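Local coordinates for hypothetical protein (Bacteroides thetaiotaomicron, PDB 2OBB) that is of unknown function but binds magnesium and is probably a hydrolase with a fold like that of the haloacid dehalogenase (HAD) superfamily, at residues A[8-13]-A[55-60]; A[31-36]-A[104-109]; A[44-49]-A[92-97]; A[67-70]-A[75-78]; A[109-112]-A[116-119]. All blocks are in the same frame, centred on the assembly; numbering follows the deposited sequence. Where two conformers were deposited one is given.

Contact 1. Residues A[8-13]-A[55-60]; sequences VDFDGT and DEAIEW. With MG (magnesium ion), chain B.
Phe10 carries this contact, meeting Ala57 and Trp60 of helix 51-62. Its CB leads toward the helix, with CG anti to the backbone N (chi1 -174°), and this sets the ring beside the helix with one face turned to Ala57. The methyl CB of Ala57 sits over the centre of that face, 3.7 Å from the Phe10 ring centroid, a CH-pi contact. CG and CD1 lie under the same methyl, slightly farther off. CD2 and CE2 come closer, with Phe10 CE2 3.6 Å from Ala57 CB. Phe10 CE1 lies 3.9 Å from Trp60 CE3. CZ at the tip is shared between Ala57 and the six-membered ring of Trp60. The two rings form an offset edge-to-face pair, the edge of Phe10 toward the face of Trp60, their planes at 73°.

The residues on both sides of Phe10 bind the magnesium ion, Asp9 through OD2 at 2.1 Å and Asp11 through its carbonyl O at 1.9 Å. Thr13 OG1 donates to the anti lone pair of Asp9 OD2 at 2.7 Å. This is consistent with the DxDx(T/V) metal loop of HAD enzymes. The Phe10 ring joins this loop, after strand 5-8, to helix 51-62 and also touches Leu45 of strand 42-45.

Contact 2. Residues A[31-36]-A[104-109]; sequences ETLKLL and PDWGII
Helix 29-38 packs against the first turn of helix 106-115 through Thr32, Leu33 and Trp106. Trp106 is the main bump. Its CG lies anti to the carbonyl carbon (chi1 -75°), which carries the indole across toward helix 29-38. Thr32 meets the near end of this side chain. Its OG1 is 3.5 Å from Trp106 CB, and its methyl CG2 is 3.8 Å from Trp106 CE3. The OG1 contact is packing against a carbon; the hydroxyl's hydrogen bond goes to the carbonyl O of Phe28. Leu33 meets the far end of the indole. Its CD2 is 3.7 Å from Trp106 CZ3 and nearly as close to CH2.

These two helices flank a parallel, Rossmann-like sheet, consistent with a HAD-type fold. Trp106 packs on both helix 29-38 and Ile95 of strand 93-95. Ile109, one turn on, lays its CD1 on one indole face, 3.6 Å above the plane and offset toward the rim. The indole NE1 bonds to the carbonyl of Thr13, in the loop that holds the magnesium ligands. Asp105 is the N-cap of helix 106-115. Its OD1 accepts a weak bond from Ile108 N, at 3.4 Å.

Contact 3. Residues A[44-49]-A[92-97]; sequences ILWSVR and DLFIDD. With MG (magnesium ion), chain B.
Trp46 and Phe94 make the aromatic contact between these segments. The pyrrole side of the indole does the touching. Trp46 NE1 lies 3.6 Å from Phe94 CE2, at the edge of the phenyl ring and near its plane. Trp46 CD1 is 3.9 Å from Phe94 CD2, also in that plane. The two rings are oblique, with planes at 48°, so the pair is neither a stack nor a T-shape. Trp46 reaches over with CG anti to its backbone N (chi1 -167°). Both side chains also touch Ala7 of strand 5-8, which runs between the two strands. If the indole were cut back to an alanine here, the CD2-CE2 edge of Phe94 is likely to lose its partner and a gap to open beside Ala7.

The polar contacts lie further along the segments. Ser47 OG accepts from Arg49 N at 3.0 Å, closing an ST turn. Lys88 of the second subunit forms a salt bridge with Asp96 OD2 and a hydrogen bond to the carbonyl O of Trp46, and Trp46 of that subunit packs on this one.

The metal contacts come last. Asp97 OD1 binds the magnesium ion at 2.1 Å. Asp97 OD2 accepts from water 3 at 2.6 Å, and this water is itself a metal ligand. Asp96 OD1 accepts from water 2, so Asp96 reaches the ion through a bound water. Metal ligands at the C-terminal ends of neighbouring parallel strands, with an acidic pair after strand 93-95, are consistent with a HAD-type active site.

Contact 4. Residues A[67-70]-A[75-78]; sequences EFYA and YPEE
Pro76 and Tyr69 form the main fit between these two loops. The bump is the CD corner of the Pro76 ring. It lies over one face of the Tyr69 ring, 3.8 Å above the plane and offset toward the rim. CD is 4.1 Å from the Tyr69 ring centroid and 24° off the ring normal, a CH-pi contact. The two side chains cross at about a right angle. Pro76 CD is also 3.8 Å from Tyr69 CE2, so it bears on the outer half of the ring.

The hollow has a second wall in Ala70. Its methyl CB points toward the other loop and lies 3.8 Å from Pro76 N and 4.1 Å from Pro76 CD. The proline sits in the corner that the phenol ring and this methyl form.

Tyr75 adds a flank at the tip of the phenol. Its CB is 3.7 Å from Tyr69 OH and 3.9 Å from Tyr69 CE2. Beyond CB, its ring leads away from Tyr69 in one conformer, but Tyr75 was modelled in two, so the placing of that ring is doubtful.

Arg42 makes a cation-pi contact with Tyr69, and Glu78 forms a salt bridge with Arg87 of the second subunit. The contact lies away from the magnesium site. It is plain loop packing at the edge of the parallel sheet, where the chain passes into and out of the short outermost strand 70-71.

Contact 5. Residues A[109-112]-A[116-119]; sequences IYEM and KKTF
The carbonyl O of Met112 takes the shortest sound polar bond here, from Lys117 N at 2.8 Å. The donor lies in the carbonyl plane, on a lone pair, with a C=O...N angle of 134°. Met112 is modelled as selenomethionine. Lys116 N is also close to this oxygen, but its angle is too poor for a bond.

Lys117 also makes a salt bridge: its NZ donates to Glu111 OE2 at 2.9 Å, on the anti lone pair of that oxygen. Both chains are extended beyond CG and cross at an angle, and Lys117 CD passes 4.1 Å from Glu111 CG. A serine in its place lacks the ammonium, which would probably leave the Glu111 carboxylate without this charged mate and less fixed.

Here helix 106-115 ends and the chain turns into helix 119-123. Lys116 is the first residue to leave the helix, with a positive phi of 52°. Thr118 is the N-cap of the next helix, its OG1 accepting from Asp121 N.

The apolar side of the turn is a Met-aromatic contact. The Met112 chain bends at chi3 (-55°), and its SE lies over the centre of the Phe119 ring. SE is 4.2 Å from the Phe119 ring centroid, almost on the ring normal. Met112 CB lies 3.3 Å from Lys117 O. The Phe119 ring stacks on Phe119 of the second subunit.

In the fold
Contacts 1 and 3 meet at the magnesium ion, their centres 10 Å apart. Contact 1 brings Asp9 and Asp11, contact 3 brings Asp97, and three waters complete the shell. Asp11 OD1 and Arg49 NH2, 2.8 Å apart, form a salt bridge between them. Contact 2 touches contact 1 beside the metal loop. Its Trp106 CH2 is 3.9 Å from Val8 CG1, and the Trp106 side chain is about 10 Å from the ion. Contact 5 continues along helix 106-115 and shares Ile109 with contact 2. Contact 4 joins contact 3 through Leu45 N and Ala70 O, 2.9 Å apart. Contacts 4 and 5 lie on opposite sides of the chain's centre, their own centres about 25 Å apart.

Contact 1. Residues A[8-13]-A[55-60]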
# COMPACT_ATOMS: atom_id res chain seq x y z
N VAL A 8 -0.14 8.62 0.78
CA VAL A 8 1.23 8.73 0.30
C VAL A 8 2.23 8.43 1.41
O VAL A 8 2.22 9.07 2.48
CB VAL A 8 1.55 10.12 -0.34
CG1 VAL A 8 2.91 10.07 -1.15
CG2 VAL A 8 0.40 10.57 -1.24
N ASP A 9 3.11 7.48 1.13
CA ASP A 9 4.16 7.15 2.07
C ASP A 9 5.17 8.29 2.12
O ASP A 9 5.20 9.14 1.23
CB ASP A 9 4.81 5.85 1.64
CG ASP A 9 5.99 5.48 2.49
OD1 ASP A 9 5.83 5.41 3.71
OD2 ASP A 9 7.07 5.22 1.92
N PHE A 10 5.99 8.34 3.17
CA PHE A 10 6.99 9.37 3.23
C PHE A 10 8.38 8.86 2.83
O PHE A 10 8.86 9.22 1.74
CB PHE A 10 7.00 10.02 4.61
CG PHE A 10 7.92 11.21 4.71
CD1 PHE A 10 7.68 12.36 3.96
CD2 PHE A 10 9.02 11.19 5.58
CE1 PHE A 10 8.53 13.49 4.07
CE2 PHE A 10 9.88 12.31 5.68
CZ PHE A 10 9.63 13.46 4.93
N ASP A 11 9.01 8.05 3.70
CA ASP A 11 10.39 7.61 3.44
C ASP A 11 10.52 6.64 2.26
O ASP A 11 9.87 5.57 2.22
CB ASP A 11 11.02 6.99 4.68
CG ASP A 11 10.91 7.87 5.90
OD1 ASP A 11 11.73 8.80 6.06
OD2 ASP A 11 9.99 7.62 6.70
N GLY A 12 11.38 7.00 1.31
CA GLY A 12 11.58 6.22 0.10
C GLY A 12 10.58 6.59 -1.00
O GLY A 12 10.69 6.11 -2.12
N THR A 13 9.61 7.43 -0.65
CA THR A 13 8.54 7.81 -1.56
C THR A 13 8.57 9.29 -1.91
O THR A 13 8.56 9.64 -3.08
CB THR A 13 7.15 7.45 -0.96
OG1 THR A 13 7.12 6.06 -0.64
CG2 THR A 13 6.01 7.76 -1.95
N ASP A 55 5.84 14.50 13.13
CA ASP A 55 5.84 15.95 13.12
C ASP A 55 6.96 16.46 12.22
O ASP A 55 6.74 17.34 11.40
CB ASP A 55 6.00 16.50 14.55
CG ASP A 55 4.76 16.25 15.42
OD1 ASP A 55 3.64 16.10 14.84
OD2 ASP A 55 4.90 16.21 16.68
N GLU A 56 8.15 15.89 12.36
CA GLU A 56 9.27 16.25 11.50
C GLU A 56 8.95 16.04 10.00
O GLU A 56 9.26 16.91 9.17
CB GLU A 56 10.55 15.56 11.96
CG GLU A 56 11.17 16.26 13.20
CD GLU A 56 12.27 15.47 13.88
OE1 GLU A 56 12.78 14.50 13.27
OE2 GLU A 56 12.64 15.82 15.05
N ALA A 57 8.27 14.94 9.66
CA ALA A 57 7.86 14.73 8.26
C ALA A 57 6.85 15.78 7.83
O ALA A 57 6.94 16.30 6.71
CB ALA A 57 7.30 13.31 8.03
N ILE A 58 5.90 16.11 8.70
CA ILE A 58 4.86 17.08 8.36
C ILE A 58 5.43 18.50 8.18
O ILE A 58 5.06 19.22 7.22
CB ILE A 58 3.75 17.08 9.43
CG1 ILE A 58 2.88 15.85 9.24
CG2 ILE A 58 2.90 18.34 9.33
CD1 ILE A 58 2.15 15.43 10.53
N GLU A 59 6.32 18.91 9.08
CA GLU A 59 6.90 20.25 8.95
C GLU A 59 7.79 20.36 7.72
O GLU A 59 7.79 21.39 7.04
CB GLU A 59 7.63 20.70 10.22
CG GLU A 59 6.86 21.76 11.02
CD GLU A 59 6.86 23.15 10.37
OE1 GLU A 59 7.69 23.42 9.47
OE2 GLU A 59 6.03 23.99 10.78
N TRP A 60 8.54 19.30 7.43
CA TRP A 60 9.37 19.28 6.24
C TRP A 60 8.48 19.48 4.99
O TRP A 60 8.83 20.22 4.07
CB TRP A 60 10.14 17.95 6.17
CG TRP A 60 11.07 17.84 5.02
CD1 TRP A 60 12.42 18.10 5.01
CD2 TRP A 60 10.72 17.48 3.67
NE1 TRP A 60 12.93 17.91 3.73
CE2 TRP A 60 11.91 17.53 2.89
CE3 TRP A 60 9.52 17.15 3.04
CZ2 TRP A 60 11.93 17.23 1.52
CZ3 TRP A 60 9.54 16.84 1.66
CH2 TRP A 60 10.74 16.90 0.92
MG MG B . 8.77 4.03 2.27
O HOH W 1 8.50 4.04 4.27
O HOH W 2 7.21 2.59 2.44
O HOH W 3 10.42 2.71 2.36

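Contact 2. Residues A[31-36]-A[104-109]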
# COMPACT_ATOMS: atom_id res chain seq x y z
N GLU A 31 6.12 18.94 -5.76
CA GLU A 31 5.43 19.51 -6.88
C GLU A 31 4.33 18.62 -7.50
O GLU A 31 3.28 19.13 -7.86
CB GLU A 31 6.47 19.92 -7.91
CG GLU A 31 5.96 20.09 -9.28
CD GLU A 31 7.05 20.54 -10.22
OE1 GLU A 31 8.05 21.13 -9.70
OE2 GLU A 31 6.92 20.29 -11.45
N THR A 32 4.57 17.32 -7.66
CA THR A 32 3.60 16.44 -8.34
C THR A 32 2.38 16.26 -7.43
O THR A 32 1.23 16.23 -7.88
CB THR A 32 4.24 15.04 -8.74
OG1 THR A 32 5.37 15.26 -9.60
CG2 THR A 32 3.23 14.14 -9.47
N LEU A 33 2.66 16.15 -6.14
CA LEU A 33 1.62 16.00 -5.16
C LEU A 33 0.77 17.27 -5.12
O LEU A 33 -0.46 17.21 -5.11
CB LEU A 33 2.21 15.64 -3.79
CG LEU A 33 2.72 14.21 -3.60
CD1 LEU A 33 3.54 14.05 -2.28
CD2 LEU A 33 1.57 13.21 -3.65
N LYS A 34 1.42 18.44 -5.15
CA LYS A 34 0.66 19.70 -5.18
C LYS A 34 -0.19 19.78 -6.44
O LYS A 34 -1.35 20.18 -6.38
CB LYS A 34 1.56 20.91 -5.05
CG LYS A 34 1.93 21.18 -3.59
CD LYS A 34 3.36 21.64 -3.45
CE LYS A 34 3.57 23.09 -3.82
NZ LYS A 34 5.05 23.44 -3.77
N LEU A 35 0.38 19.38 -7.56
CA LEU A 35 -0.40 19.34 -8.79
C LEU A 35 -1.63 18.46 -8.57
O LEU A 35 -2.70 18.83 -9.01
CB LEU A 35 0.43 18.87 -9.98
CG LEU A 35 -0.23 18.86 -11.36
CD1 LEU A 35 -1.00 20.16 -11.67
CD2 LEU A 35 0.88 18.65 -12.38
N LEU A 36 -1.49 17.31 -7.90
CA LEU A 36 -2.64 16.41 -7.64
C LEU A 36 -3.76 17.04 -6.78
O LEU A 36 -4.94 16.89 -7.07
CB LEU A 36 -2.17 15.07 -7.02
CG LEU A 36 -1.40 14.13 -7.98
CD1 LEU A 36 -0.75 12.98 -7.24
CD2 LEU A 36 -2.28 13.61 -9.14
N PRO A 104 7.27 4.01 -9.70
CA PRO A 104 8.03 4.58 -10.81
C PRO A 104 8.24 6.05 -10.44
O PRO A 104 7.80 6.49 -9.39
CB PRO A 104 7.09 4.41 -12.00
CG PRO A 104 5.71 4.48 -11.38
CD PRO A 104 5.81 4.08 -9.93
N ASP A 105 8.92 6.81 -11.26
CA ASP A 105 9.09 8.19 -10.87
C ASP A 105 7.76 8.96 -10.97
O ASP A 105 6.77 8.51 -11.63
CB ASP A 105 10.21 8.84 -11.65
CG ASP A 105 10.00 8.76 -13.13
OD1 ASP A 105 8.88 9.12 -13.57
OD2 ASP A 105 10.95 8.37 -13.84
N TRP A 106 7.76 10.12 -10.33
CA TRP A 106 6.58 10.92 -10.14
C TRP A 106 5.92 11.36 -11.45
O TRP A 106 4.69 11.47 -11.49
CB TRP A 106 6.92 12.09 -9.24
CG TRP A 106 7.04 11.61 -7.82
CD1 TRP A 106 8.19 11.32 -7.13
CD2 TRP A 106 5.95 11.40 -6.91
NE1 TRP A 106 7.87 10.92 -5.83
CE2 TRP A 106 6.50 10.98 -5.67
CE3 TRP A 106 4.56 11.53 -7.03
CZ2 TRP A 106 5.71 10.66 -4.56
CZ3 TRP A 106 3.76 11.22 -5.88
CH2 TRP A 106 4.34 10.80 -4.68
N GLY A 107 6.71 11.57 -12.50
CA GLY A 107 6.16 11.69 -13.86
C GLY A 107 5.15 10.60 -14.21
O GLY A 107 4.04 10.90 -14.66
N ILE A 108 5.52 9.34 -13.99
CA ILE A 108 4.68 8.24 -14.36
C ILE A 108 3.52 8.09 -13.37
O ILE A 108 2.41 7.80 -13.78
CB ILE A 108 5.45 6.92 -14.56
CG1 ILE A 108 6.19 6.94 -15.90
CG2 ILE A 108 4.48 5.74 -14.71
CD1 ILE A 108 7.64 7.26 -15.78
N ILE A 109 3.78 8.32 -12.08
CA ILE A 109 2.73 8.29 -11.09
C ILE A 109 1.62 9.23 -11.54
O ILE A 109 0.45 8.84 -11.61
CB ILE A 109 3.24 8.66 -9.64
CG1 ILE A 109 4.08 7.52 -9.04
CG2 ILE A 109 2.07 9.01 -8.72
CD1 ILE A 109 4.80 7.90 -7.67

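Contact 3. Residues A[44-49]-A[92-97]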
# COMPACT_ATOMS: atom_id res chain seq x y z
N ILE A 44 -3.34 12.04 1.94
CA ILE A 44 -3.18 11.67 3.33
C ILE A 44 -1.79 11.10 3.50
O ILE A 44 -1.42 10.18 2.81
CB ILE A 44 -4.24 10.62 3.77
CG1 ILE A 44 -5.65 11.21 3.64
CG2 ILE A 44 -4.00 10.16 5.20
CD1 ILE A 44 -6.73 10.27 4.15
N LEU A 45 -1.03 11.65 4.44
CA LEU A 45 0.26 11.08 4.77
C LEU A 45 0.07 9.74 5.47
O LEU A 45 -0.75 9.64 6.40
CB LEU A 45 1.08 12.05 5.61
CG LEU A 45 2.55 11.67 5.81
CD1 LEU A 45 3.31 11.58 4.47
CD2 LEU A 45 3.17 12.72 6.74
N TRP A 46 0.79 8.73 5.00
CA TRP A 46 0.62 7.35 5.48
C TRP A 46 1.99 6.78 5.74
O TRP A 46 2.64 6.30 4.81
CB TRP A 46 -0.11 6.55 4.40
CG TRP A 46 -0.68 5.18 4.74
CD1 TRP A 46 -0.70 4.12 3.91
CD2 TRP A 46 -1.32 4.74 5.97
NE1 TRP A 46 -1.31 3.05 4.51
CE2 TRP A 46 -1.70 3.40 5.78
CE3 TRP A 46 -1.60 5.35 7.20
CZ2 TRP A 46 -2.38 2.65 6.76
CZ3 TRP A 46 -2.26 4.61 8.18
CH2 TRP A 46 -2.65 3.26 7.94
N SER A 47 2.42 6.87 7.00
CA SER A 47 3.78 6.56 7.40
C SER A 47 3.81 5.79 8.71
O SER A 47 2.95 5.98 9.58
CB SER A 47 4.54 7.87 7.59
OG SER A 47 5.89 7.62 7.90
N VAL A 48 4.79 4.90 8.87
CA VAL A 48 5.00 4.26 10.15
C VAL A 48 5.47 5.29 11.18
O VAL A 48 5.42 5.03 12.38
CB VAL A 48 5.97 3.02 10.08
CG1 VAL A 48 5.33 1.89 9.26
CG2 VAL A 48 7.36 3.42 9.54
N ARG A 49 5.92 6.46 10.71
CA ARG A 49 6.25 7.59 11.59
C ARG A 49 5.06 7.95 12.50
O ARG A 49 3.90 8.07 12.03
CB ARG A 49 6.68 8.82 10.77
CG ARG A 49 8.08 8.73 10.17
CD ARG A 49 8.41 9.90 9.23
NE ARG A 49 9.75 9.80 8.64
CZ ARG A 49 10.83 10.49 9.03
NH1 ARG A 49 10.76 11.35 10.04
NH2 ARG A 49 11.99 10.30 8.42
N ASP A 92 -8.41 5.65 -1.63
CA ASP A 92 -8.72 5.04 -2.95
C ASP A 92 -7.45 4.54 -3.69
O ASP A 92 -7.53 3.72 -4.63
CB ASP A 92 -9.44 6.08 -3.82
CG ASP A 92 -10.79 6.49 -3.24
OD1 ASP A 92 -11.58 5.59 -2.92
OD2 ASP A 92 -11.01 7.71 -3.07
N LEU A 93 -6.31 5.09 -3.28
CA LEU A 93 -5.04 4.83 -3.93
C LEU A 93 -3.91 4.88 -2.89
O LEU A 93 -3.97 5.68 -1.94
CB LEU A 93 -4.78 5.90 -4.97
CG LEU A 93 -3.83 5.55 -6.12
CD1 LEU A 93 -4.61 4.69 -7.16
CD2 LEU A 93 -3.26 6.81 -6.74
N PHE A 94 -2.89 4.03 -3.08
CA PHE A 94 -1.72 4.02 -2.24
C PHE A 94 -0.45 4.25 -3.08
O PHE A 94 -0.19 3.56 -4.06
CB PHE A 94 -1.63 2.69 -1.48
CG PHE A 94 -2.75 2.46 -0.50
CD1 PHE A 94 -3.96 1.91 -0.92
CD2 PHE A 94 -2.61 2.83 0.82
CE1 PHE A 94 -5.01 1.68 -0.01
CE2 PHE A 94 -3.66 2.60 1.77
CZ PHE A 94 -4.85 2.03 1.35
N ILE A 95 0.33 5.23 -2.68
CA ILE A 95 1.61 5.47 -3.32
C ILE A 95 2.63 5.17 -2.25
O ILE A 95 2.71 5.87 -1.24
CB ILE A 95 1.74 6.94 -3.81
CG1 ILE A 95 0.58 7.28 -4.75
CG2 ILE A 95 3.14 7.17 -4.49
CD1 ILE A 95 0.55 8.73 -5.21
N ASP A 96 3.42 4.11 -2.48
CA ASP A 96 4.33 3.59 -1.48
C ASP A 96 5.53 2.90 -2.15
O ASP A 96 5.36 2.06 -3.05
CB ASP A 96 3.57 2.59 -0.64
CG ASP A 96 4.18 2.38 0.71
OD1 ASP A 96 5.41 2.16 0.72
OD2 ASP A 96 3.40 2.34 1.74
N ASP A 97 6.74 3.21 -1.72
CA ASP A 97 7.90 2.61 -2.41
C ASP A 97 7.99 1.13 -2.11
O ASP A 97 8.71 0.42 -2.78
CB ASP A 97 9.20 3.31 -2.06
CG ASP A 97 9.54 3.17 -0.59
OD1 ASP A 97 8.69 3.54 0.25
OD2 ASP A 97 10.64 2.67 -0.26
MG MG B . 8.77 4.03 2.27
O HOH W 2 7.21 2.59 2.44
O HOH W 3 10.42 2.71 2.36
O HOH W 1 8.50 4.04 4.27

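Contact 4. Residues A[67-70]-A[75-78]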
# COMPACT_ATOMS: atom_id res chain seq x y z
N GLU A 67 0.74 20.43 2.30
CA GLU A 67 -0.09 20.23 3.48
C GLU A 67 -1.11 19.16 3.20
O GLU A 67 -1.71 19.13 2.11
CB GLU A 67 -0.79 21.55 3.86
CG GLU A 67 -0.54 21.94 5.29
CD GLU A 67 -0.58 23.46 5.53
OE1 GLU A 67 -1.53 24.15 5.06
OE2 GLU A 67 0.36 23.96 6.21
N PHE A 68 -1.29 18.26 4.17
CA PHE A 68 -2.09 17.06 3.99
C PHE A 68 -3.54 17.21 4.44
O PHE A 68 -3.82 17.92 5.40
CB PHE A 68 -1.41 15.86 4.67
CG PHE A 68 -0.13 15.47 4.01
CD1 PHE A 68 -0.15 14.75 2.82
CD2 PHE A 68 1.09 15.88 4.53
CE1 PHE A 68 1.03 14.43 2.18
CE2 PHE A 68 2.28 15.57 3.90
CZ PHE A 68 2.24 14.85 2.73
N TYR A 69 -4.45 16.54 3.73
CA TYR A 69 -5.83 16.44 4.21
C TYR A 69 -5.81 15.88 5.61
O TYR A 69 -6.60 16.32 6.45
CB TYR A 69 -6.71 15.54 3.34
CG TYR A 69 -8.14 15.39 3.86
CD1 TYR A 69 -9.05 16.46 3.81
CD2 TYR A 69 -8.58 14.19 4.38
CE1 TYR A 69 -10.37 16.32 4.28
CE2 TYR A 69 -9.88 14.04 4.85
CZ TYR A 69 -10.77 15.09 4.80
OH TYR A 69 -12.05 14.90 5.27
N ALA A 70 -4.95 14.88 5.83
CA ALA A 70 -4.70 14.29 7.16
C ALA A 70 -3.41 13.49 7.18
O ALA A 70 -2.84 13.22 6.13
CB ALA A 70 -5.89 13.41 7.64
N TYR A 75 -9.48 11.07 8.34
CA TYR A 75 -9.91 12.46 8.33
C TYR A 75 -9.42 13.12 9.62
O TYR A 75 -9.40 12.48 10.68
CB TYR A 75 -11.44 12.59 8.16
CG TYR A 75 -12.26 11.65 9.01
CD1 TYR A 75 -12.63 12.00 10.31
CD2 TYR A 75 -12.70 10.42 8.51
CE1 TYR A 75 -13.39 11.15 11.09
CE2 TYR A 75 -13.47 9.56 9.29
CZ TYR A 75 -13.81 9.94 10.58
OH TYR A 75 -14.56 9.10 11.36
N PRO A 76 -9.01 14.39 9.53
CA PRO A 76 -8.13 15.08 10.51
C PRO A 76 -8.53 15.16 11.99
O PRO A 76 -7.82 15.83 12.75
CB PRO A 76 -7.98 16.50 9.94
CG PRO A 76 -8.52 16.45 8.56
CD PRO A 76 -9.42 15.29 8.44
N GLU A 77 -9.61 14.51 12.40
CA GLU A 77 -10.04 14.48 13.81
C GLU A 77 -10.61 13.12 14.21
O GLU A 77 -11.50 13.05 15.06
CB GLU A 77 -11.11 15.56 14.08
CG GLU A 77 -10.67 17.02 13.90
CD GLU A 77 -10.14 17.64 15.19
OE1 GLU A 77 -10.38 18.86 15.41
OE2 GLU A 77 -9.49 16.92 15.98
N GLU A 78 -10.12 12.05 13.58
CA GLU A 78 -10.61 10.68 13.85
C GLU A 78 -10.73 10.33 15.34
O GLU A 78 -9.82 10.59 16.13
CB GLU A 78 -9.75 9.64 13.15
CG GLU A 78 -10.08 9.42 11.68
CD GLU A 78 -10.04 7.96 11.30
OE1 GLU A 78 -11.04 7.25 11.57
OE2 GLU A 78 -9.02 7.53 10.71

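Contact 5. Residues A[109-112]-A[116-119]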
# COMPACT_ATOMS: atom_id res chain seq x y z
N ILE A 109 3.78 8.32 -12.08
CA ILE A 109 2.73 8.29 -11.09
C ILE A 109 1.62 9.23 -11.54
O ILE A 109 0.45 8.84 -11.61
CB ILE A 109 3.24 8.66 -9.64
CG1 ILE A 109 4.08 7.52 -9.04
CG2 ILE A 109 2.07 9.01 -8.72
CD1 ILE A 109 4.80 7.90 -7.67
N TYR A 110 2.00 10.46 -11.90
CA TYR A 110 1.06 11.46 -12.35
C TYR A 110 0.27 11.05 -13.61
O TYR A 110 -0.97 11.10 -13.63
CB TYR A 110 1.77 12.79 -12.57
CG TYR A 110 0.85 13.87 -13.02
CD1 TYR A 110 -0.06 14.47 -12.14
CD2 TYR A 110 0.86 14.30 -14.35
CE1 TYR A 110 -0.95 15.47 -12.58
CE2 TYR A 110 -0.00 15.30 -14.80
CZ TYR A 110 -0.91 15.88 -13.91
OH TYR A 110 -1.74 16.88 -14.38
N GLU A 111 0.97 10.65 -14.66
CA GLU A 111 0.29 10.13 -15.85
C GLU A 111 -0.70 9.00 -15.51
O GLU A 111 -1.80 8.96 -16.05
CB GLU A 111 1.29 9.67 -16.91
CG GLU A 111 0.68 8.96 -18.09
CD GLU A 111 1.70 8.60 -19.17
OE1 GLU A 111 2.93 8.74 -18.92
OE2 GLU A 111 1.28 8.18 -20.29
N MSE A 112 -0.32 8.09 -14.63
CA MSE A 112 -1.20 6.95 -14.30
C MSE A 112 -2.52 7.40 -13.64
O MSE A 112 -3.60 6.96 -14.03
CB MSE A 112 -0.46 5.95 -13.41
CG MSE A 112 0.74 5.31 -14.05
SE MSE A 112 1.57 3.94 -12.89
CE MSE A 112 1.91 4.89 -11.28
N LYS A 116 -5.74 7.57 -15.96
CA LYS A 116 -6.30 6.28 -15.50
C LYS A 116 -5.59 5.13 -16.22
O LYS A 116 -6.13 4.52 -17.14
CB LYS A 116 -7.82 6.24 -15.65
CG LYS A 116 -8.57 6.77 -14.45
CD LYS A 116 -9.81 7.57 -14.87
CE LYS A 116 -10.46 8.30 -13.68
NZ LYS A 116 -11.43 9.36 -14.14
N LYS A 117 -4.36 4.89 -15.82
CA LYS A 117 -3.49 3.95 -16.50
C LYS A 117 -2.76 3.07 -15.51
O LYS A 117 -2.36 3.51 -14.43
CB LYS A 117 -2.46 4.70 -17.36
CG LYS A 117 -2.93 5.11 -18.74
CD LYS A 117 -1.86 5.96 -19.41
CE LYS A 117 -2.08 6.13 -20.92
NZ LYS A 117 -1.00 7.00 -21.53
N THR A 118 -2.56 1.83 -15.93
CA THR A 118 -1.87 0.80 -15.18
C THR A 118 -0.45 0.77 -15.70
O THR A 118 -0.17 1.34 -16.75
CB THR A 118 -2.51 -0.59 -15.45
OG1 THR A 118 -2.51 -0.85 -16.85
CG2 THR A 118 -3.95 -0.65 -14.95
N PHE A 119 0.45 0.10 -14.97
CA PHE A 119 1.79 -0.11 -15.49
C PHE A 119 1.65 -0.74 -16.87
O PHE A 119 2.40 -0.41 -17.80
CB PHE A 119 2.60 -1.01 -14.56
CG PHE A 119 3.06 -0.33 -13.29
CD1 PHE A 119 4.26 0.38 -13.25
CD2 PHE A 119 2.32 -0.44 -12.13
CE1 PHE A 119 4.71 0.97 -12.08
CE2 PHE A 119 2.75 0.17 -10.95
CZ PHE A 119 3.97 0.87 -10.93